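Local coordinates for protein membrane-bound lysozyme inhibitor of C-type lysozyme (Pseudomonas aeruginosa, PDB 3F6Z) that specifically inhibits C-type lysozymes, as a lipoprotein held in the bacterial outer membrane, at residues B[21-24]-B[30-33]; B[44-49]-B[54-59]; B[63-68]-B[74-79]; B[70-75]-B[81-86]. All blocks are in the same frame, centred on the assembly; numbering follows the deposited sequence.

Interaction 1 (B[21-24]-B[30-33]); sequences VDYK and KFTV
Asp-22 sets CG, and Thr-32 sets OG1, anti to its own carbonyl carbon (chi1 -48° and -59°), and these matching turns lay carboxylate and hydroxyl side by side. Thr-32 OG1 donates to Asp-22 OD1 at 2.7 Å, using the anti side of the carboxylate and lying 19° out of its plane. Both residues are exposed, a place that suits short polar side chains. Beneath them runs an antiparallel beta hairpin, strands 16-25 and 30-38 of a closed barrel. Val-21 and Val-33 form a hydrogen-bonded pair, with Val-33 N to Val-21 O at 2.8 Å; at the next such pair Tyr-23 N reaches Phe-31 O, also at 2.8 Å, while the return bond from Phe-31 N to Tyr-23 O is weak at 3.3 Å. The buried face carries the apolar groups: Val-33 CG2 lies obliquely 4.0 Å from Tyr-23 CE2, and Tyr-23 CB sits over one face of the Phe-31 ring. The Tyr-23 hydroxyl is hydrogen-bonded to that of Tyr-35. Lys-24 and Lys-30 run extended alongside each other, and the closeness modelled for their ammonium ends is doubtful. The chemistry thus divides the hairpin: polar and charged groups lie toward solvent, aromatic and branched ones toward the barrel interior.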
loop_
_atom_site.group_PDB
_atom_site.type_symbol
_atom_site.label_atom_id
_atom_site.label_comp_id
_atom_site.label_asym_id
_atom_site.label_seq_id
_atom_site.Cartn_x
_atom_site.Cartn_y
_atom_site.Cartn_z
ATOM N N VAL B 21 -8.280 10.903 18.418
ATOM C CA VAL B 21 -9.686 10.647 18.155
ATOM C C VAL B 21 -10.100 9.271 18.667
ATOM O O VAL B 21 -9.401 8.278 18.440
ATOM C CB VAL B 21 -9.990 10.751 16.635
ATOM C CG1 VAL B 21 -11.478 10.566 16.384
ATOM C CG2 VAL B 21 -9.522 12.107 16.103
ATOM N N ASP B 22 -11.233 9.220 19.363
ATOM C CA ASP B 22 -11.736 7.960 19.893
ATOM C C ASP B 22 -12.722 7.358 18.907
ATOM O O ASP B 22 -13.533 8.073 18.323
ATOM C CB ASP B 22 -12.435 8.174 21.239
ATOM C CG ASP B 22 -11.615 9.020 22.193
ATOM O OD1 ASP B 22 -10.415 8.732 22.376
ATOM O OD2 ASP B 22 -12.178 9.976 22.763
ATOM N N TYR B 23 -12.644 6.045 18.725
ATOM C CA TYR B 23 -13.521 5.338 17.802
ATOM C C TYR B 23 -14.163 4.137 18.469
ATOM O O TYR B 23 -13.763 3.706 19.553
ATOM C CB TYR B 23 -12.741 4.793 16.591
ATOM C CG TYR B 23 -12.222 5.816 15.610
ATOM C CD1 TYR B 23 -12.924 6.111 14.436
ATOM C CD2 TYR B 23 -11.017 6.479 15.843
ATOM C CE1 TYR B 23 -12.434 7.040 13.524
ATOM C CE2 TYR B 23 -10.520 7.414 14.942
ATOM C CZ TYR B 23 -11.230 7.693 13.788
ATOM O OH TYR B 23 -10.744 8.653 12.927
ATOM N N LYS B 24 -15.153 3.589 17.776
ATOM C CA LYS B 24 -15.857 2.394 18.203
ATOM C C LYS B 24 -16.175 1.719 16.887
ATOM O O LYS B 24 -16.741 2.340 15.985
ATOM C CB LYS B 24 -17.147 2.727 18.954
ATOM C CG LYS B 24 -17.935 1.474 19.331
ATOM C CD LYS B 24 -18.964 1.760 20.397
ATOM C CE LYS B 24 -19.669 0.488 20.821
ATOM N NZ LYS B 24 -20.568 0.734 21.985
ATOM N N LYS B 30 -13.009 -0.616 20.893
ATOM C CA LYS B 30 -13.020 0.809 21.172
ATOM C C LYS B 30 -11.577 1.210 21.461
ATOM O O LYS B 30 -10.933 0.657 22.358
ATOM C CB LYS B 30 -13.906 1.111 22.381
ATOM C CG LYS B 30 -15.303 0.532 22.277
ATOM C CD LYS B 30 -16.262 1.180 23.268
ATOM C CE LYS B 30 -17.638 0.535 23.181
ATOM N NZ LYS B 30 -18.692 1.304 23.908
ATOM N N PHE B 31 -11.069 2.163 20.689
ATOM C CA PHE B 31 -9.697 2.617 20.853
ATOM C C PHE B 31 -9.554 4.072 20.468
ATOM O O PHE B 31 -10.514 4.715 20.070
ATOM C CB PHE B 31 -8.761 1.778 19.991
ATOM C CG PHE B 31 -9.241 1.599 18.582
ATOM C CD1 PHE B 31 -10.113 0.565 18.260
ATOM C CD2 PHE B 31 -8.848 2.481 17.579
ATOM C CE1 PHE B 31 -10.595 0.410 16.950
ATOM C CE2 PHE B 31 -9.324 2.334 16.273
ATOM C CZ PHE B 31 -10.200 1.293 15.961
ATOM N N THR B 32 -8.333 4.575 20.585
ATOM C CA THR B 32 -8.022 5.958 20.265
ATOM C C THR B 32 -6.869 6.009 19.280
ATOM O O THR B 32 -5.890 5.282 19.422
ATOM C CB THR B 32 -7.615 6.742 21.527
ATOM O OG1 THR B 32 -8.682 6.691 22.482
ATOM C CG2 THR B 32 -7.310 8.198 21.179
ATOM N N VAL B 33 -6.989 6.888 18.291
ATOM C CA VAL B 33 -5.970 7.044 17.266
ATOM C C VAL B 33 -5.324 8.419 17.353
ATOM O O VAL B 33 -5.977 9.403 17.698
ATOM C CB VAL B 33 -6.589 6.882 15.851
ATOM C CG1 VAL B 33 -5.573 7.276 14.775
ATOM C CG2 VAL B 33 -7.051 5.446 15.645
#

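Interaction 2 (B[44-49]-B[54-59]); sequences AVVPVS and LVFSNV
Ala-44 O accepts the backbone N-H of Phe-56 at 2.7 Å, and Phe-56 CB lies 3.2 Å from Ala-44 O. The two strands form a beta hairpin, 41-49 with 52-59, within the closed antiparallel barrel. Ala-44 with Phe-56 and Val-46 with Leu-54 are hydrogen-bonded pairs, each held by two backbone bonds; Leu-54 N meets Val-46 O at 2.7 Å. Between them Val-45 and Val-55 make a non-hydrogen-bonded pair whose side chains lie on the other face, and beta-branched valine fits the extended backbone there. On the inner face small Ala-44 lies beside large Phe-56, and Tyr-67 of the next strand packs on both. Phe-56 turns CG anti to its carbonyl carbon (chi1 -70°), sending the ring along the hairpin past Val-46, whose CB approaches Phe-56 CE1 obliquely at 3.5 Å. At Val-48 the chain turns a corner, and this directs the side chain back toward the 54-59 strand. Tyr-72 and Trp-74 add to the packing round Phe-56. On the outer side Ser-57 OG is hydrogen-bonded to Val-55 O of the second subunit, which places strand 52-59 at the interface between the two subunits. Val-48 CG1 lies 4.1 Å from Leu-54 CD1 and touches the edge of the Phe-56 ring, in its plane, 3.6 Å from Phe-56 CZ.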
loop_
_atom_site.group_PDB
_atom_site.type_symbol
_atom_site.label_atom_id
_atom_site.label_comp_id
_atom_site.label_asym_id
_atom_site.label_seq_id
_atom_site.Cartn_x
_atom_site.Cartn_y
_atom_site.Cartn_z
ATOM N N ALA B 44 -0.883 8.164 11.207
ATOM C CA ALA B 44 -1.961 7.741 12.077
ATOM C C ALA B 44 -1.425 6.578 12.893
ATOM O O ALA B 44 -1.031 5.547 12.337
ATOM C CB ALA B 44 -3.164 7.297 11.253
ATOM N N VAL B 45 -1.396 6.755 14.209
ATOM C CA VAL B 45 -0.914 5.719 15.113
ATOM C C VAL B 45 -2.158 4.961 15.549
ATOM O O VAL B 45 -3.014 5.488 16.264
ATOM C CB VAL B 45 -0.175 6.342 16.336
ATOM C CG1 VAL B 45 0.431 5.250 17.200
ATOM C CG2 VAL B 45 0.925 7.288 15.848
ATOM N N VAL B 46 -2.259 3.714 15.112
ATOM C CA VAL B 46 -3.439 2.934 15.406
ATOM C C VAL B 46 -3.220 1.624 16.117
ATOM O O VAL B 46 -2.359 0.835 15.736
ATOM C CB VAL B 46 -4.208 2.588 14.107
ATOM C CG1 VAL B 46 -5.486 1.857 14.451
ATOM C CG2 VAL B 46 -4.476 3.847 13.290
ATOM N N PRO B 47 -3.988 1.383 17.184
ATOM C CA PRO B 47 -3.833 0.109 17.892
ATOM C C PRO B 47 -4.748 -0.872 17.149
ATOM O O PRO B 47 -5.964 -0.909 17.372
ATOM C CB PRO B 47 -4.317 0.429 19.307
ATOM C CG PRO B 47 -5.360 1.497 19.071
ATOM C CD PRO B 47 -4.693 2.374 18.022
ATOM N N VAL B 48 -4.159 -1.639 16.235
ATOM C CA VAL B 48 -4.914 -2.604 15.448
ATOM C C VAL B 48 -5.425 -3.733 16.333
ATOM O O VAL B 48 -6.240 -4.551 15.904
ATOM C CB VAL B 48 -4.049 -3.184 14.301
ATOM C CG1 VAL B 48 -3.625 -2.058 13.357
ATOM C CG2 VAL B 48 -2.833 -3.881 14.868
ATOM N N SER B 49 -4.934 -3.769 17.570
ATOM C CA SER B 49 -5.344 -4.773 18.545
ATOM C C SER B 49 -4.894 -4.335 19.934
ATOM O O SER B 49 -4.262 -3.287 20.094
ATOM C CB SER B 49 -4.760 -6.155 18.204
ATOM O OG SER B 49 -3.355 -6.184 18.343
ATOM N N LEU B 54 0.276 0.244 15.520
ATOM C CA LEU B 54 1.102 0.556 14.364
ATOM C C LEU B 54 1.120 2.006 13.929
ATOM O O LEU B 54 0.123 2.706 14.036
ATOM C CB LEU B 54 0.651 -0.287 13.173
ATOM C CG LEU B 54 0.629 -1.807 13.359
ATOM C CD1 LEU B 54 0.191 -2.457 12.052
ATOM C CD2 LEU B 54 1.999 -2.311 13.773
ATOM N N VAL B 55 2.269 2.443 13.428
ATOM C CA VAL B 55 2.418 3.794 12.912
ATOM C C VAL B 55 2.090 3.691 11.422
ATOM O O VAL B 55 2.891 3.170 10.645
ATOM C CB VAL B 55 3.873 4.313 13.054
ATOM C CG1 VAL B 55 3.995 5.700 12.391
ATOM C CG2 VAL B 55 4.273 4.394 14.537
ATOM N N PHE B 56 0.911 4.165 11.030
ATOM C CA PHE B 56 0.496 4.125 9.628
ATOM C C PHE B 56 0.938 5.388 8.901
ATOM O O PHE B 56 0.936 6.475 9.474
ATOM C CB PHE B 56 -1.026 4.036 9.503
ATOM C CG PHE B 56 -1.614 2.728 9.941
ATOM C CD1 PHE B 56 -1.534 2.319 11.272
ATOM C CD2 PHE B 56 -2.299 1.924 9.024
ATOM C CE1 PHE B 56 -2.131 1.135 11.690
ATOM C CE2 PHE B 56 -2.904 0.732 9.427
ATOM C CZ PHE B 56 -2.821 0.333 10.765
ATOM N N SER B 57 1.305 5.243 7.633
ATOM C CA SER B 57 1.710 6.394 6.839
ATOM C C SER B 57 0.661 6.640 5.750
ATOM O O SER B 57 0.174 5.711 5.110
ATOM C CB SER B 57 3.084 6.158 6.208
ATOM O OG SER B 57 3.467 7.277 5.433
ATOM N N ASN B 58 0.311 7.901 5.559
ATOM C CA ASN B 58 -0.678 8.279 4.567
ATOM C C ASN B 58 -0.197 7.943 3.155
ATOM O O ASN B 58 0.926 8.294 2.770
ATOM C CB ASN B 58 -0.962 9.776 4.692
ATOM C CG ASN B 58 -2.000 10.259 3.713
ATOM O OD1 ASN B 58 -3.158 9.840 3.751
ATOM N ND2 ASN B 58 -1.592 11.149 2.825
ATOM N N VAL B 59 -1.043 7.250 2.395
ATOM C CA VAL B 59 -0.719 6.875 1.021
ATOM C C VAL B 59 -1.758 7.468 0.064
ATOM O O VAL B 59 -2.874 7.809 0.465
ATOM C CB VAL B 59 -0.659 5.327 0.849
ATOM C CG1 VAL B 59 0.517 4.764 1.627
ATOM C CG2 VAL B 59 -1.962 4.689 1.334
#

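Interaction 3 (B[63-68]-B[74-79]); sequences SGAKYA and WWTKGE
Trp-75 lies beneath the side chain of Lys-66, whose CB stands over the five-membered ring, 3.6 Å from its centroid and only 5° off the normal, a clear CH-pi contact. With every torsion of Lys-66 anti, the methylene chain runs on across the indole, and CD comes 3.9 Å from Trp-75 CE3. Lysine suits the place because its long aliphatic part covers the ring while the amine goes further out. The indole is also held at its edge: Trp-75 NE1 donates to Ser-63 O at 2.9 Å, with an angle of 151° at the hydrogen and the oxygen near the ring plane. Ser-61 OG is a second donor to that carbonyl. Gly-64 leads from this bond into the hairpin of strands 65-69 and 72-77; its positive phi favours glycine, and it lies close against Thr-76 O and the Trp-75 indole. Lys-77 bends at chi2 (68°), which folds its otherwise extended chain back until NZ lies 4.2 Å from Ser-63 CB. On the opposite face of the sheet Tyr-67 CD2 meets Trp-74 CD1 obliquely at 3.8 Å. Thr-76 places OG1 between its backbone N and carbonyl carbon, 3.2 Å from Ala-65 CB, where small alanine admits it; this hydroxyl hydrogen-bonds to a polar side chain of another protein's chain. Outside the hairpin, acidic groups of that other protein form salt bridges with Lys-77 NZ and a hydrogen bond with Ser-63 OG. A lysine ammonium and a serine hydroxyl side by side suit acidic partners, consistent with the inferred direct part of both residues in blocking the lysozyme active site.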
loop_
_atom_site.group_PDB
_atom_site.type_symbol
_atom_site.label_atom_id
_atom_site.label_comp_id
_atom_site.label_asym_id
_atom_site.label_seq_id
_atom_site.Cartn_x
_atom_site.Cartn_y
_atom_site.Cartn_z
ATOM N N SER B 63 -10.189 9.483 -2.752
ATOM C CA SER B 63 -11.035 10.053 -1.714
ATOM C C SER B 63 -10.654 9.565 -0.319
ATOM O O SER B 63 -10.082 8.481 -0.160
ATOM C CB SER B 63 -12.496 9.692 -1.976
ATOM O OG SER B 63 -12.682 8.287 -1.915
ATOM N N GLY B 64 -10.984 10.375 0.685
ATOM C CA GLY B 64 -10.694 10.025 2.061
ATOM C C GLY B 64 -9.225 10.109 2.414
ATOM O O GLY B 64 -8.408 10.569 1.620
ATOM N N ALA B 65 -8.890 9.682 3.626
ATOM C CA ALA B 65 -7.506 9.687 4.087
ATOM C C ALA B 65 -7.126 8.230 4.288
ATOM O O ALA B 65 -7.564 7.582 5.239
ATOM C CB ALA B 65 -7.378 10.461 5.398
ATOM N N LYS B 66 -6.331 7.714 3.361
ATOM C CA LYS B 66 -5.890 6.325 3.406
ATOM C C LYS B 66 -4.496 6.224 4.022
ATOM O O LYS B 66 -3.589 6.971 3.643
ATOM C CB LYS B 66 -5.889 5.753 1.988
ATOM C CG LYS B 66 -5.559 4.267 1.891
ATOM C CD LYS B 66 -5.604 3.822 0.434
ATOM C CE LYS B 66 -5.132 2.393 0.255
ATOM N NZ LYS B 66 -4.995 2.080 -1.191
ATOM N N TYR B 67 -4.338 5.292 4.963
ATOM C CA TYR B 67 -3.070 5.077 5.661
ATOM C C TYR B 67 -2.683 3.596 5.599
ATOM O O TYR B 67 -3.549 2.717 5.661
ATOM C CB TYR B 67 -3.197 5.490 7.135
ATOM C CG TYR B 67 -3.646 6.920 7.387
ATOM C CD1 TYR B 67 -2.714 7.936 7.618
ATOM C CD2 TYR B 67 -5.003 7.246 7.459
ATOM C CE1 TYR B 67 -3.124 9.244 7.925
ATOM C CE2 TYR B 67 -5.425 8.544 7.765
ATOM C CZ TYR B 67 -4.479 9.538 8.000
ATOM O OH TYR B 67 -4.884 10.818 8.332
ATOM N N ALA B 68 -1.380 3.321 5.521
ATOM C CA ALA B 68 -0.904 1.948 5.432
ATOM C C ALA B 68 0.177 1.577 6.444
ATOM O O ALA B 68 1.009 2.401 6.820
ATOM C CB ALA B 68 -0.396 1.678 4.014
ATOM N N TRP B 74 -5.813 1.625 7.033
ATOM C CA TRP B 74 -6.731 2.396 7.859
ATOM C C TRP B 74 -7.164 3.540 6.946
ATOM O O TRP B 74 -6.377 4.434 6.630
ATOM C CB TRP B 74 -6.011 2.922 9.101
ATOM C CG TRP B 74 -6.857 3.809 9.984
ATOM C CD1 TRP B 74 -6.694 5.149 10.198
ATOM C CD2 TRP B 74 -7.963 3.406 10.800
ATOM N NE1 TRP B 74 -7.625 5.603 11.100
ATOM C CE2 TRP B 74 -8.418 4.554 11.486
ATOM C CE3 TRP B 74 -8.612 2.185 11.021
ATOM C CZ2 TRP B 74 -9.496 4.518 12.382
ATOM C CZ3 TRP B 74 -9.686 2.150 11.914
ATOM C CH2 TRP B 74 -10.114 3.312 12.581
ATOM N N TRP B 75 -8.416 3.494 6.508
ATOM C CA TRP B 75 -8.947 4.492 5.579
ATOM C C TRP B 75 -10.097 5.280 6.207
ATOM O O TRP B 75 -11.157 4.731 6.489
ATOM C CB TRP B 75 -9.434 3.769 4.326
ATOM C CG TRP B 75 -9.413 4.566 3.064
ATOM C CD1 TRP B 75 -9.498 5.930 2.937
ATOM C CD2 TRP B 75 -9.396 4.039 1.733
ATOM N NE1 TRP B 75 -9.537 6.275 1.607
ATOM C CE2 TRP B 75 -9.477 5.134 0.847
ATOM C CE3 TRP B 75 -9.323 2.740 1.203
ATOM C CZ2 TRP B 75 -9.490 4.975 -0.546
ATOM C CZ3 TRP B 75 -9.335 2.579 -0.181
ATOM C CH2 TRP B 75 -9.418 3.695 -1.039
ATOM N N THR B 76 -9.887 6.576 6.407
ATOM C CA THR B 76 -10.909 7.413 7.013
ATOM C C THR B 76 -11.601 8.311 5.998
ATOM O O THR B 76 -11.010 8.725 5.003
ATOM C CB THR B 76 -10.307 8.298 8.118
ATOM O OG1 THR B 76 -9.545 9.361 7.524
ATOM C CG2 THR B 76 -9.389 7.461 9.011
ATOM N N LYS B 77 -12.864 8.603 6.275
ATOM C CA LYS B 77 -13.700 9.455 5.438
ATOM C C LYS B 77 -14.574 10.210 6.440
ATOM O O LYS B 77 -15.524 9.657 6.990
ATOM C CB LYS B 77 -14.555 8.580 4.513
ATOM C CG LYS B 77 -15.550 9.320 3.635
ATOM C CD LYS B 77 -14.876 10.167 2.575
ATOM C CE LYS B 77 -15.925 10.839 1.696
ATOM N NZ LYS B 77 -15.338 11.534 0.517
ATOM N N GLY B 78 -14.240 11.468 6.693
ATOM C CA GLY B 78 -15.002 12.233 7.661
ATOM C C GLY B 78 -14.846 11.564 9.015
ATOM O O GLY B 78 -13.739 11.154 9.380
ATOM N N GLU B 79 -15.948 11.421 9.746
ATOM C CA GLU B 79 -15.918 10.796 11.072
ATOM C C GLU B 79 -15.896 9.272 10.995
ATOM O O GLU B 79 -15.800 8.594 12.020
ATOM C CB GLU B 79 -17.142 11.214 11.901
ATOM C CG GLU B 79 -17.425 12.703 11.954
ATOM C CD GLU B 79 -18.402 13.060 13.069
ATOM O OE1 GLU B 79 -19.419 12.344 13.229
ATOM O OE2 GLU B 79 -18.158 14.060 13.783
#

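Interaction 4 (B[70-75]-B[81-86]); sequences GQYIWW and ATLYGD
Ala-81 CB rests over one face of the Trp-74 indole, 27° off the normal of the six-membered ring and 3.5 Å from Trp-74 CZ2, while Leu-83 meets the same ring from its rim. Leu-83 CB lies in the Trp-74 plane, 3.7 Å from Trp-74 CE3, and the two side chains cross at about a right angle. A methyl over the face and a branched chain at the edge thus pack against two sides of a large buried ring, whose NE1 is hydrogen-bonded to Tyr-35 OH. Leu-83 CD1 extends to Tyr-72 CD1 at 4.0 Å. Strands 72-77 and 80-84 form this beta hairpin of the barrel; Ile-73 pairs with Tyr-84, and Trp-75 with Thr-82, by two backbone bonds each. On the other face Tyr-84 turns its edge to the neighbouring strand, with Trp-75 CB in the ring plane, 3.9 Å from Tyr-84 CE2; Ile-73 CG2 packs 3.8 Å from Tyr-84 CD2. Thr-82 CG2 lies over one face of the Tyr-84 ring, toward its rim, and Tyr-84 OH hydrogen-bonds to a polar side chain of another protein's chain. The Tyr-72 ring slants past Gly-85, whose backbone angles suit glycine, Tyr-72 CE1 approaching Gly-85 O at 3.4 Å, and Gln-71 NE2 sits over the centre of this ring.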
loop_
_atom_site.group_PDB
_atom_site.type_symbol
_atom_site.label_atom_id
_atom_site.label_comp_id
_atom_site.label_asym_id
_atom_site.label_seq_id
_atom_site.Cartn_x
_atom_site.Cartn_y
_atom_site.Cartn_z
ATOM N N GLY B 70 2.016 -2.479 7.975
ATOM C CA GLY B 70 1.920 -3.923 8.105
ATOM C C GLY B 70 0.989 -4.498 7.060
ATOM O O GLY B 70 1.095 -4.159 5.878
ATOM N N GLN B 71 0.073 -5.359 7.480
ATOM C CA GLN B 71 -0.887 -5.936 6.542
ATOM C C GLN B 71 -2.220 -5.199 6.609
ATOM O O GLN B 71 -3.221 -5.645 6.059
ATOM C CB GLN B 71 -1.096 -7.429 6.829
ATOM C CG GLN B 71 -0.525 -7.922 8.159
ATOM C CD GLN B 71 -1.552 -7.926 9.269
ATOM O OE1 GLN B 71 -1.294 -8.412 10.377
ATOM N NE2 GLN B 71 -2.732 -7.393 8.974
ATOM N N TYR B 72 -2.213 -4.050 7.271
ATOM C CA TYR B 72 -3.419 -3.248 7.449
ATOM C C TYR B 72 -3.499 -1.972 6.623
ATOM O O TYR B 72 -2.488 -1.408 6.190
ATOM C CB TYR B 72 -3.561 -2.840 8.918
ATOM C CG TYR B 72 -3.759 -3.975 9.892
ATOM C CD1 TYR B 72 -5.014 -4.567 10.060
ATOM C CD2 TYR B 72 -2.697 -4.441 10.668
ATOM C CE1 TYR B 72 -5.209 -5.596 10.984
ATOM C CE2 TYR B 72 -2.874 -5.468 11.593
ATOM C CZ TYR B 72 -4.131 -6.042 11.747
ATOM O OH TYR B 72 -4.296 -7.066 12.651
ATOM N N ILE B 73 -4.736 -1.525 6.433
ATOM C CA ILE B 73 -5.036 -0.283 5.746
ATOM C C ILE B 73 -6.081 0.387 6.643
ATOM O O ILE B 73 -7.081 -0.227 7.015
ATOM C CB ILE B 73 -5.652 -0.503 4.337
ATOM C CG1 ILE B 73 -4.614 -1.104 3.377
ATOM C CG2 ILE B 73 -6.160 0.825 3.784
ATOM C CD1 ILE B 73 -3.435 -0.182 3.056
ATOM N N TRP B 74 -5.813 1.625 7.033
ATOM C CA TRP B 74 -6.731 2.396 7.859
ATOM C C TRP B 74 -7.164 3.540 6.946
ATOM O O TRP B 74 -6.377 4.434 6.630
ATOM C CB TRP B 74 -6.011 2.922 9.101
ATOM C CG TRP B 74 -6.857 3.809 9.984
ATOM C CD1 TRP B 74 -6.694 5.149 10.198
ATOM C CD2 TRP B 74 -7.963 3.406 10.800
ATOM N NE1 TRP B 74 -7.625 5.603 11.100
ATOM C CE2 TRP B 74 -8.418 4.554 11.486
ATOM C CE3 TRP B 74 -8.612 2.185 11.021
ATOM C CZ2 TRP B 74 -9.496 4.518 12.382
ATOM C CZ3 TRP B 74 -9.686 2.150 11.914
ATOM C CH2 TRP B 74 -10.114 3.312 12.581
ATOM N N TRP B 75 -8.416 3.494 6.508
ATOM C CA TRP B 75 -8.947 4.492 5.579
ATOM C C TRP B 75 -10.097 5.280 6.207
ATOM O O TRP B 75 -11.157 4.731 6.489
ATOM C CB TRP B 75 -9.434 3.769 4.326
ATOM C CG TRP B 75 -9.413 4.566 3.064
ATOM C CD1 TRP B 75 -9.498 5.930 2.937
ATOM C CD2 TRP B 75 -9.396 4.039 1.733
ATOM N NE1 TRP B 75 -9.537 6.275 1.607
ATOM C CE2 TRP B 75 -9.477 5.134 0.847
ATOM C CE3 TRP B 75 -9.323 2.740 1.203
ATOM C CZ2 TRP B 75 -9.490 4.975 -0.546
ATOM C CZ3 TRP B 75 -9.335 2.579 -0.181
ATOM C CH2 TRP B 75 -9.418 3.695 -1.039
ATOM N N ALA B 81 -14.469 5.426 9.412
ATOM C CA ALA B 81 -13.199 4.785 9.095
ATOM C C ALA B 81 -13.389 3.299 8.821
ATOM O O ALA B 81 -14.401 2.709 9.203
ATOM C CB ALA B 81 -12.222 4.980 10.224
ATOM N N THR B 82 -12.426 2.703 8.130
ATOM C CA THR B 82 -12.476 1.286 7.820
ATOM C C THR B 82 -11.082 0.697 8.009
ATOM O O THR B 82 -10.090 1.244 7.502
ATOM C CB THR B 82 -12.915 1.039 6.373
ATOM O OG1 THR B 82 -14.171 1.689 6.128
ATOM C CG2 THR B 82 -13.069 -0.461 6.123
ATOM N N LEU B 83 -11.002 -0.402 8.756
ATOM C CA LEU B 83 -9.726 -1.072 8.993
ATOM C C LEU B 83 -9.717 -2.367 8.199
ATOM O O LEU B 83 -10.514 -3.263 8.469
ATOM C CB LEU B 83 -9.539 -1.385 10.482
ATOM C CG LEU B 83 -8.250 -2.144 10.814
ATOM C CD1 LEU B 83 -7.052 -1.190 10.762
ATOM C CD2 LEU B 83 -8.360 -2.779 12.188
ATOM N N TYR B 84 -8.831 -2.459 7.212
ATOM C CA TYR B 84 -8.738 -3.661 6.387
ATOM C C TYR B 84 -7.506 -4.439 6.810
ATOM O O TYR B 84 -6.472 -3.844 7.094
ATOM C CB TYR B 84 -8.586 -3.301 4.911
ATOM C CG TYR B 84 -9.598 -2.316 4.373
ATOM C CD1 TYR B 84 -10.730 -2.751 3.676
ATOM C CD2 TYR B 84 -9.404 -0.947 4.529
ATOM C CE1 TYR B 84 -11.638 -1.835 3.144
ATOM C CE2 TYR B 84 -10.299 -0.032 4.004
ATOM C CZ TYR B 84 -11.410 -0.477 3.312
ATOM O OH TYR B 84 -12.274 0.448 2.782
ATOM N N GLY B 85 -7.615 -5.763 6.840
ATOM C CA GLY B 85 -6.481 -6.586 7.213
ATOM C C GLY B 85 -6.765 -7.485 8.395
ATOM O O GLY B 85 -7.612 -7.168 9.230
ATOM N N ASP B 86 -6.059 -8.609 8.465
ATOM C CA ASP B 86 -6.227 -9.560 9.563
ATOM C C ASP B 86 -4.904 -9.769 10.284
ATOM O O ASP B 86 -3.917 -10.186 9.674
ATOM C CB ASP B 86 -6.732 -10.907 9.035
ATOM C CG ASP B 86 -8.167 -10.842 8.554
ATOM O OD1 ASP B 86 -9.063 -10.595 9.391
ATOM O OD2 ASP B 86 -8.404 -11.032 7.339
#

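Overall arrangement
All four interactions join sequential strands of one antiparallel barrel. Interactions 3 and 4 share strand 72-77, with centres 10 Å apart, and so flank Trp-74 and Trp-75. Inside the barrel Trp-74 connects them to interaction 1, through an edge-to-face contact with Tyr-23, and to interaction 2, through Phe-56. Interactions 1 and 2 meet where Phe-31 CB touches Pro-47 CG at 3.5 Å, and Val-59 N to Lys-66 O, at 2.8 Å, is a probable hydrogen bond from interaction 2 to interaction 3. The inferred inhibitory residues Ser-63 and Lys-77 belong to interaction 3; the Tyr-23 side chain lies about 9 Å from that of Lys-77. Interaction 2 is away from this site.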